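Local coordinates for protein ochratoxinase (Aspergillus niger, PDB 4C65) that uses zinc to hydrolyse the amide bond of ochratoxin A, releasing L-phenylalanine and ochratoxin alpha, and acts as a carboxypeptidase that favours C-terminal aromatic residues, at residues 12-17 / 58-63; 108-113 / 390-395; 118-123 / 136-141. All coordinates share one frame; numbering follows the deposited sequence.

How the contacts relate
All three contacts are largely buried and reach one mixed sheet, yet their chemistry changes along it. Contact 1 is the most peripheral, with a partly exposed bend; it pairs two strands through backbone hydrogen bonds, with aliphatic side chains on both faces. Contact 2, about 12 Å away centre to centre, has all five touching residues buried; strand 60-67 of contact 1 neighbours both its strands, which meet without a direct hydrogen bond, through a glycine, an isoleucine and a bridging water. Contact 3, nested within the loop that contact 2 closes, packs a helix on strand 135-138, the next strand beyond 109-114, and lies nearest the zinc ligands. Water and serine chemistry enter where strand-to-strand pairing is absent.

Contact 1 (12-17 / 58-63); sequences AGLLIP and VPVLMP
Ile16 reaches Val60 because its CG1 stands beside its own backbone N (chi1 -58°) and the chain then extends, while Val60 turns CG1 anti to the backbone N (chi1 178°); CD1 of Ile16 comes to 3.9 Å from CG1 of Val60, the two side chains crossing at a slant. Leu15 and Leu61 instead lie side by side and point the same way, with Leu15 CD1 4.0 Å from Leu61 CD2. On that same face the CB of Ala12 packs against Leu61 CB at 3.7 Å, whereas Leu14 and Val60 occupy the reverse face.

Parallel pairing underlies these meetings. Leu61 is gripped twice: its N donates to Leu14 O at 2.9 Å, and its O accepts from Ile16 N at 2.8 Å. Both chains turn a corner at Gly13 and Pro59, and pairing survives the bend, since Gly13 N bonds Val58 O at 3.0 Å and Leu14 N bonds Pro59 O at 2.8 Å. Beyond the last pair, Pro63 CD rests 3.1 Å from Ile16 O.

The pair leads from the sheet around strand 26-31, probably part of the smaller beta-sandwich domain, into strand 60-67. Strand 26-31 meets Leu15 and Leu61 through Ala26 and Leu28, strand 391-394 flanks Leu61 and Met62, and helix 358-365 covers Ile16 and Met62 through Ile362.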
loop_
_atom_site.group_PDB
_atom_site.type_symbol
_atom_site.label_atom_id
_atom_site.label_comp_id
_atom_site.label_asym_id
_atom_site.label_seq_id
_atom_site.Cartn_x
_atom_site.Cartn_y
_atom_site.Cartn_z
ATOM N N ALA A 12 24.357 -46.828 37.182
ATOM C CA ALA A 12 23.543 -47.479 36.167
ATOM C C ALA A 12 23.885 -48.946 35.993
ATOM O O ALA A 12 25.036 -49.279 35.746
ATOM C CB ALA A 12 23.680 -46.747 34.832
ATOM N N GLY A 13 22.874 -49.813 36.070
ATOM C CA GLY A 13 23.047 -51.225 35.751
ATOM C C GLY A 13 23.624 -51.412 34.350
ATOM O O GLY A 13 24.535 -52.204 34.134
ATOM N N LEU A 14 23.095 -50.644 33.405
ATOM C CA LEU A 14 23.592 -50.604 32.036
ATOM C C LEU A 14 23.680 -49.150 31.576
ATOM O O LEU A 14 22.719 -48.394 31.703
ATOM C CB LEU A 14 22.636 -51.375 31.128
ATOM C CG LEU A 14 23.013 -51.482 29.653
ATOM C CD1 LEU A 14 24.192 -52.424 29.465
ATOM C CD2 LEU A 14 21.810 -51.948 28.850
ATOM N N LEU A 15 24.828 -48.772 31.019
ATOM C CA LEU A 15 25.022 -47.423 30.503
ATOM C C LEU A 15 25.292 -47.469 29.007
ATOM O O LEU A 15 26.263 -48.068 28.576
ATOM C CB LEU A 15 26.153 -46.708 31.241
ATOM C CG LEU A 15 26.336 -45.214 30.920
ATOM C CD1 LEU A 15 26.753 -44.429 32.148
ATOM C CD2 LEU A 15 27.335 -44.980 29.796
ATOM N N ILE A 16 24.392 -46.848 28.238
ATOM C CA ILE A 16 24.489 -46.788 26.792
ATOM C C ILE A 16 25.026 -45.402 26.438
ATOM O O ILE A 16 24.306 -44.415 26.562
ATOM C CB ILE A 16 23.112 -47.054 26.134
ATOM C CG1 ILE A 16 22.584 -48.427 26.573
ATOM C CG2 ILE A 16 23.228 -47.004 24.616
ATOM C CD1 ILE A 16 21.094 -48.605 26.437
ATOM N N PRO A 17 26.308 -45.324 26.044
ATOM C CA PRO A 17 26.918 -44.021 25.881
ATOM C C PRO A 17 26.428 -43.234 24.664
ATOM O O PRO A 17 26.599 -42.016 24.612
ATOM C CB PRO A 17 28.409 -44.348 25.787
ATOM C CG PRO A 17 28.436 -45.685 25.151
ATOM C CD PRO A 17 27.254 -46.404 25.743
ATOM N N VAL A 58 19.748 -46.389 38.836
ATOM C CA VAL A 58 18.790 -46.713 37.795
ATOM C C VAL A 58 19.260 -47.914 36.985
ATOM O O VAL A 58 20.454 -48.165 36.887
ATOM C CB VAL A 58 18.573 -45.503 36.834
ATOM C CG1 VAL A 58 18.116 -44.284 37.616
ATOM C CG2 VAL A 58 19.837 -45.179 36.048
ATOM N N PRO A 59 18.315 -48.651 36.387
ATOM C CA PRO A 59 18.708 -49.835 35.614
ATOM C C PRO A 59 19.437 -49.488 34.334
ATOM O O PRO A 59 20.419 -50.136 34.002
ATOM C CB PRO A 59 17.374 -50.529 35.289
ATOM C CG PRO A 59 16.355 -49.908 36.186
ATOM C CD PRO A 59 16.857 -48.527 36.522
ATOM N N VAL A 60 18.967 -48.460 33.630
ATOM C CA VAL A 60 19.531 -48.086 32.334
ATOM C C VAL A 60 19.699 -46.582 32.219
ATOM O O VAL A 60 18.772 -45.830 32.505
ATOM C CB VAL A 60 18.640 -48.579 31.164
ATOM C CG1 VAL A 60 19.210 -48.148 29.822
ATOM C CG2 VAL A 60 18.510 -50.095 31.215
ATOM N N LEU A 61 20.867 -46.167 31.737
ATOM C CA LEU A 61 21.148 -44.767 31.500
ATOM C C LEU A 61 21.653 -44.561 30.071
ATOM O O LEU A 61 22.417 -45.390 29.549
ATOM C CB LEU A 61 22.196 -44.272 32.484
ATOM C CG LEU A 61 22.257 -42.775 32.727
ATOM C CD1 LEU A 61 21.081 -42.290 33.565
ATOM C CD2 LEU A 61 23.576 -42.412 33.408
ATOM N N MET A 62 21.235 -43.462 29.452
ATOM C CA MET A 62 21.622 -43.145 28.080
ATOM C C MET A 62 21.505 -41.653 27.822
ATOM O O MET A 62 20.967 -40.909 28.665
ATOM C CB MET A 62 20.750 -43.933 27.099
ATOM C CG MET A 62 19.255 -43.645 27.166
ATOM S SD MET A 62 18.336 -44.477 25.844
ATOM C CE MET A 62 18.737 -43.416 24.449
ATOM N N PRO A 63 21.997 -41.193 26.671
ATOM C CA PRO A 63 21.786 -39.781 26.343
ATOM C C PRO A 63 20.338 -39.452 26.100
ATOM O O PRO A 63 19.561 -40.307 25.668
ATOM C CB PRO A 63 22.571 -39.586 25.029
ATOM C CG PRO A 63 23.423 -40.793 24.881
ATOM C CD PRO A 63 22.701 -41.891 25.594
#

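Contact 2 (108-113 / 390-395)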
loop_
_atom_site.group_PDB
_atom_site.type_symbol
_atom_site.label_atom_id
_atom_site.label_comp_id
_atom_site.label_asym_id
_atom_site.label_seq_id
_atom_site.Cartn_x
_atom_site.Cartn_y
_atom_site.Cartn_z
ATOM N N GLY A 108 11.630 -38.268 27.349
ATOM C CA GLY A 108 13.084 -38.352 27.223
ATOM C C GLY A 108 13.689 -37.681 25.993
ATOM O O GLY A 108 14.849 -37.898 25.666
ATOM N N TYR A 109 12.920 -36.859 25.314
ATOM C CA TYR A 109 13.442 -36.092 24.199
ATOM C C TYR A 109 13.955 -34.736 24.688
ATOM O O TYR A 109 13.144 -33.876 25.040
ATOM C CB TYR A 109 12.362 -35.959 23.096
ATOM C CG TYR A 109 12.266 -37.242 22.271
ATOM C CD1 TYR A 109 11.589 -38.367 22.769
ATOM C CD2 TYR A 109 12.901 -37.337 21.029
ATOM C CE1 TYR A 109 11.543 -39.536 22.046
ATOM C CE2 TYR A 109 12.843 -38.502 20.292
ATOM C CZ TYR A 109 12.183 -39.611 20.822
ATOM O OH TYR A 109 12.120 -40.776 20.075
ATOM N N THR A 110 15.279 -34.583 24.728
ATOM C CA THR A 110 15.895 -33.384 25.246
ATOM C C THR A 110 16.366 -32.404 24.160
ATOM O O THR A 110 16.799 -31.295 24.461
ATOM C CB THR A 110 17.041 -33.730 26.200
ATOM O OG1 THR A 110 18.025 -34.508 25.528
ATOM C CG2 THR A 110 16.521 -34.525 27.380
ATOM N N SER A 111 16.294 -32.826 22.902
ATOM C CA SER A 111 16.561 -31.942 21.775
ATOM C C SER A 111 15.619 -32.241 20.618
ATOM O O SER A 111 15.339 -33.396 20.320
ATOM C CB SER A 111 18.030 -32.049 21.301
ATOM O OG SER A 111 18.941 -31.457 22.235
ATOM N N TYR A 112 15.168 -31.171 19.978
ATOM C CA TYR A 112 14.337 -31.212 18.808
ATOM C C TYR A 112 14.925 -30.271 17.737
ATOM O O TYR A 112 15.333 -29.171 18.038
ATOM C CB TYR A 112 12.960 -30.666 19.151
ATOM C CG TYR A 112 11.883 -31.631 19.621
ATOM C CD1 TYR A 112 12.044 -33.010 19.583
ATOM C CD2 TYR A 112 10.643 -31.127 20.028
ATOM C CE1 TYR A 112 11.007 -33.847 19.981
ATOM C CE2 TYR A 112 9.616 -31.953 20.403
ATOM C CZ TYR A 112 9.803 -33.308 20.402
ATOM O OH TYR A 112 8.753 -34.102 20.769
ATOM N N ARG A 113 14.962 -30.735 16.486
ATOM C CA ARG A 113 15.186 -29.857 15.349
ATOM C C ARG A 113 13.858 -29.569 14.666
ATOM O O ARG A 113 13.266 -30.451 14.028
ATOM C CB ARG A 113 16.201 -30.451 14.365
ATOM C CG ARG A 113 16.700 -29.432 13.338
ATOM C CD ARG A 113 17.710 -30.026 12.376
ATOM N NE ARG A 113 17.138 -31.114 11.585
ATOM C CZ ARG A 113 17.643 -31.590 10.451
ATOM N NH1 ARG A 113 18.747 -31.077 9.915
ATOM N NH2 ARG A 113 17.032 -32.587 9.827
ATOM N N ASP A 390 22.548 -33.924 29.178
ATOM C CA ASP A 390 21.214 -34.301 28.696
ATOM C C ASP A 390 21.154 -35.837 28.778
ATOM O O ASP A 390 21.792 -36.540 27.976
ATOM C CB ASP A 390 21.006 -33.851 27.257
ATOM C CG ASP A 390 20.912 -32.350 27.111
ATOM O OD1 ASP A 390 21.169 -31.631 28.112
ATOM O OD2 ASP A 390 20.535 -31.886 26.024
ATOM N N VAL A 391 20.470 -36.345 29.804
ATOM C CA VAL A 391 20.638 -37.733 30.228
ATOM C C VAL A 391 19.285 -38.247 30.613
ATOM O O VAL A 391 18.525 -37.547 31.291
ATOM C CB VAL A 391 21.611 -37.842 31.441
ATOM C CG1 VAL A 391 21.832 -39.295 31.846
ATOM C CG2 VAL A 391 22.945 -37.183 31.135
ATOM N N ILE A 392 18.963 -39.458 30.180
ATOM C CA ILE A 392 17.710 -40.072 30.603
ATOM C C ILE A 392 17.929 -41.463 31.191
ATOM O O ILE A 392 18.864 -42.181 30.808
ATOM C CB ILE A 392 16.669 -40.116 29.465
ATOM C CG1 ILE A 392 17.148 -40.967 28.279
ATOM C CG2 ILE A 392 16.344 -38.706 29.011
ATOM C CD1 ILE A 392 16.071 -41.261 27.246
ATOM N N ALA A 393 17.052 -41.821 32.118
ATOM C CA ALA A 393 17.080 -43.139 32.721
ATOM C C ALA A 393 15.851 -43.907 32.318
ATOM O O ALA A 393 14.757 -43.349 32.226
ATOM C CB ALA A 393 17.167 -43.048 34.233
ATOM N N LEU A 394 16.044 -45.202 32.114
ATOM C CA LEU A 394 14.964 -46.100 31.746
ATOM C C LEU A 394 14.843 -47.241 32.716
ATOM O O LEU A 394 15.824 -47.640 33.356
ATOM C CB LEU A 394 15.220 -46.675 30.353
ATOM C CG LEU A 394 14.799 -45.830 29.161
ATOM C CD1 LEU A 394 15.883 -44.868 28.803
ATOM C CD2 LEU A 394 14.465 -46.673 27.946
ATOM N N GLU A 395 13.634 -47.777 32.815
ATOM C CA GLU A 395 13.359 -48.923 33.664
ATOM C C GLU A 395 13.776 -50.231 32.996
ATOM O O GLU A 395 14.122 -51.166 33.684
ATOM C CB GLU A 395 11.882 -48.972 33.984
ATOM C CG GLU A 395 11.499 -49.425 35.393
ATOM C CD GLU A 395 10.024 -49.110 35.740
ATOM O OE1 GLU A 395 9.388 -48.304 35.001
ATOM O OE2 GLU A 395 9.480 -49.674 36.742
HETATM O O HOH W 1 19.634 -33.455 24.044
#
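Van der Waals packing joins Gly108 to Ile392. The isoleucine lays both of its ends on the glycine backbone: CG2 is 3.7 Å from Gly108 CA, and CD1 is 3.9 Å from Gly108 O. With CG1 between the backbone N and the carbonyl carbon of Ile392 (chi1 62°) and the chain extended beyond it, CD1 comes over the side of Gly108 where any CB would collide with it. Gly108 has positive phi (84°) and is the C-prime residue of the Schellman motif that ends helix 90-106, so the isoleucine packs where the chain leaves the helix and enters strand 109-114. Thr110 and Asp390 make the second packing pair, sliding past each other in opposite directions, with Thr110 OG1 3.5 Å from Asp390 CB.

In the fold, strand 60-67 runs beside both partners. It pairs parallel with strand 109-114, part of the twisted TIM barrel, and antiparallel with strand 391-394, so the contact lies where the two neighbours of one strand come close. The CA atoms of Gly108 and Ile392 remain 6.0 Å apart, and no hydrogen bond passes directly between the segments.

Polar contact is relayed by water. A water donates to Asp390 OD2 at 2.7 Å and is hydrogen-bonded to Ser111 OG at 2.8 Å; Thr110 OG1 lies on it too, though at a doubtfully short separation. Both carboxylate oxygens of Asp390 are therefore engaged, since OD1 takes the backbone N of Gly417, just past strand 411-416. Asn135, at the start of strand 135-138, packs against both Ser111 and Asp390.

Contact 3 (118-123 / 136-141); sequences YGCEVA and VYSSGA
Ser138 points at the first turn of helix 119-127, and the sulfur of Cys120 comes alongside it, SG 3.6 Å from Ser138 CB. With SG beside its own backbone N (chi1 -67°), the cysteine brings the sulfur past the strand. One helical turn further on, Ala123 points at Val136, CB to CB at 4.1 Å, and Val136 turns CG1 back onto Gly119, 3.7 Å from its O. Gly119 presents only backbone here, which lets the first turn settle closely on Val136 and Ser138; Gly119 CA is 3.6 Å from Ser138 OG. The helix and strand axes approach to 7.9 Å and run roughly antiparallel, 148° between their N-to-C directions, as expected for neighbouring elements in the beta-alpha-beta unit formed by strand 109-114, helix 119-127 and strand 135-138.

Ser138 OG is the polar hub. Set anti to the backbone N, it accepts from Gly140 N at 3.1 Å, which makes an ST turn at the strand's end, and it is also hydrogen-bonded to OD2 of Asp114. A water donates to this hydroxyl and to Glu121 OE1, and accepts from Cys120 N at 2.9 Å. Glu121 OE2 is paired with Arg198, while the Glu121 carbonyl takes Ser92 OG of a neighbouring subunit.

The chemistry implies a helix start whose Cys120 N-H is satisfied through water, with the carboxylates of Glu121 and Asp114 probably favoured by the helix dipole. Through its bonds to Asp114, to the water and to Gly140 N, the same serine ties the helix start to the turn at Gly140, close to the zinc ligand Lys204.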
loop_
_atom_site.group_PDB
_atom_site.type_symbol
_atom_site.label_atom_id
_atom_site.label_comp_id
_atom_site.label_asym_id
_atom_site.label_seq_id
_atom_site.Cartn_x
_atom_site.Cartn_y
_atom_site.Cartn_z
ATOM N N TYR A 118 7.239 -22.295 14.705
ATOM C CA TYR A 118 7.474 -21.251 15.684
ATOM C C TYR A 118 8.471 -21.673 16.755
ATOM O O TYR A 118 8.395 -21.213 17.893
ATOM C CB TYR A 118 6.128 -20.894 16.327
ATOM C CG TYR A 118 5.098 -20.363 15.375
ATOM C CD1 TYR A 118 5.324 -19.182 14.684
ATOM C CD2 TYR A 118 3.922 -21.052 15.129
ATOM C CE1 TYR A 118 4.399 -18.696 13.779
ATOM C CE2 TYR A 118 2.970 -20.558 14.264
ATOM C CZ TYR A 118 3.202 -19.374 13.594
ATOM O OH TYR A 118 2.269 -18.871 12.708
ATOM N N GLY A 119 9.379 -22.570 16.410
ATOM C CA GLY A 119 10.366 -23.065 17.358
ATOM C C GLY A 119 11.189 -21.976 17.985
ATOM O O GLY A 119 11.524 -22.033 19.158
ATOM N N CYS A 120 11.592 -21.003 17.180
ATOM C CA CYS A 120 12.416 -19.903 17.681
ATOM C C CYS A 120 11.652 -19.110 18.701
ATOM O O CYS A 120 12.192 -18.714 19.746
ATOM C CB CYS A 120 12.781 -18.958 16.558
ATOM S SG CYS A 120 13.868 -19.640 15.310
ATOM N N GLU A 121 10.384 -18.867 18.394
ATOM C CA GLU A 121 9.533 -18.040 19.255
ATOM C C GLU A 121 9.146 -18.783 20.553
ATOM O O GLU A 121 9.093 -18.185 21.631
ATOM C CB GLU A 121 8.278 -17.612 18.484
ATOM C CG GLU A 121 8.532 -16.591 17.374
ATOM C CD GLU A 121 9.233 -17.148 16.129
ATOM O OE1 GLU A 121 9.013 -18.328 15.758
ATOM O OE2 GLU A 121 9.996 -16.375 15.518
ATOM N N VAL A 122 8.882 -20.078 20.441
ATOM C CA VAL A 122 8.554 -20.900 21.600
ATOM C C VAL A 122 9.790 -21.148 22.459
ATOM O O VAL A 122 9.689 -21.165 23.702
ATOM C CB VAL A 122 7.884 -22.212 21.174
ATOM C CG1 VAL A 122 7.731 -23.163 22.348
ATOM C CG2 VAL A 122 6.510 -21.943 20.554
ATOM N N ALA A 123 10.959 -21.330 21.828
ATOM C CA ALA A 123 12.220 -21.539 22.590
ATOM C C ALA A 123 12.445 -20.432 23.614
ATOM O O ALA A 123 12.949 -20.666 24.706
ATOM C CB ALA A 123 13.409 -21.644 21.671
ATOM N N VAL A 136 15.575 -26.529 21.573
ATOM C CA VAL A 136 14.990 -26.383 20.256
ATOM C C VAL A 136 15.985 -25.733 19.293
ATOM O O VAL A 136 16.494 -24.658 19.545
ATOM C CB VAL A 136 13.690 -25.546 20.310
ATOM C CG1 VAL A 136 13.114 -25.351 18.904
ATOM C CG2 VAL A 136 12.664 -26.228 21.206
ATOM N N TYR A 137 16.297 -26.430 18.206
ATOM C CA TYR A 137 17.051 -25.856 17.119
ATOM C C TYR A 137 16.072 -25.704 15.974
ATOM O O TYR A 137 15.629 -26.697 15.386
ATOM C CB TYR A 137 18.223 -26.761 16.717
ATOM C CG TYR A 137 19.129 -27.072 17.845
ATOM C CD1 TYR A 137 18.833 -28.079 18.730
ATOM C CD2 TYR A 137 20.296 -26.363 18.026
ATOM C CE1 TYR A 137 19.677 -28.373 19.794
ATOM C CE2 TYR A 137 21.142 -26.627 19.083
ATOM C CZ TYR A 137 20.831 -27.640 19.975
ATOM O OH TYR A 137 21.681 -27.914 21.015
ATOM N N SER A 138 15.726 -24.463 15.656
ATOM C CA SER A 138 14.665 -24.202 14.722
ATOM C C SER A 138 15.193 -23.577 13.439
ATOM O O SER A 138 16.148 -22.817 13.450
ATOM C CB SER A 138 13.626 -23.269 15.365
ATOM O OG SER A 138 12.558 -22.981 14.475
ATOM N N SER A 139 14.529 -23.917 12.337
ATOM C CA SER A 139 14.798 -23.329 11.041
ATOM C C SER A 139 14.060 -21.989 10.858
ATOM O O SER A 139 14.310 -21.263 9.883
ATOM C CB SER A 139 14.330 -24.294 9.967
ATOM O OG SER A 139 12.944 -24.530 10.146
ATOM N N GLY A 140 13.161 -21.659 11.790
ATOM C CA GLY A 140 12.190 -20.605 11.549
ATOM C C GLY A 140 11.276 -21.134 10.456
ATOM O O GLY A 140 10.815 -22.285 10.538
ATOM N N ALA A 141 11.034 -20.330 9.430
ATOM C CA ALA A 141 10.198 -20.757 8.310
ATOM C C ALA A 141 10.950 -21.689 7.369
ATOM O O ALA A 141 12.149 -21.524 7.158
ATOM C CB ALA A 141 9.734 -19.560 7.540
HETATM O O HOH W 2 10.763 -20.213 14.535
#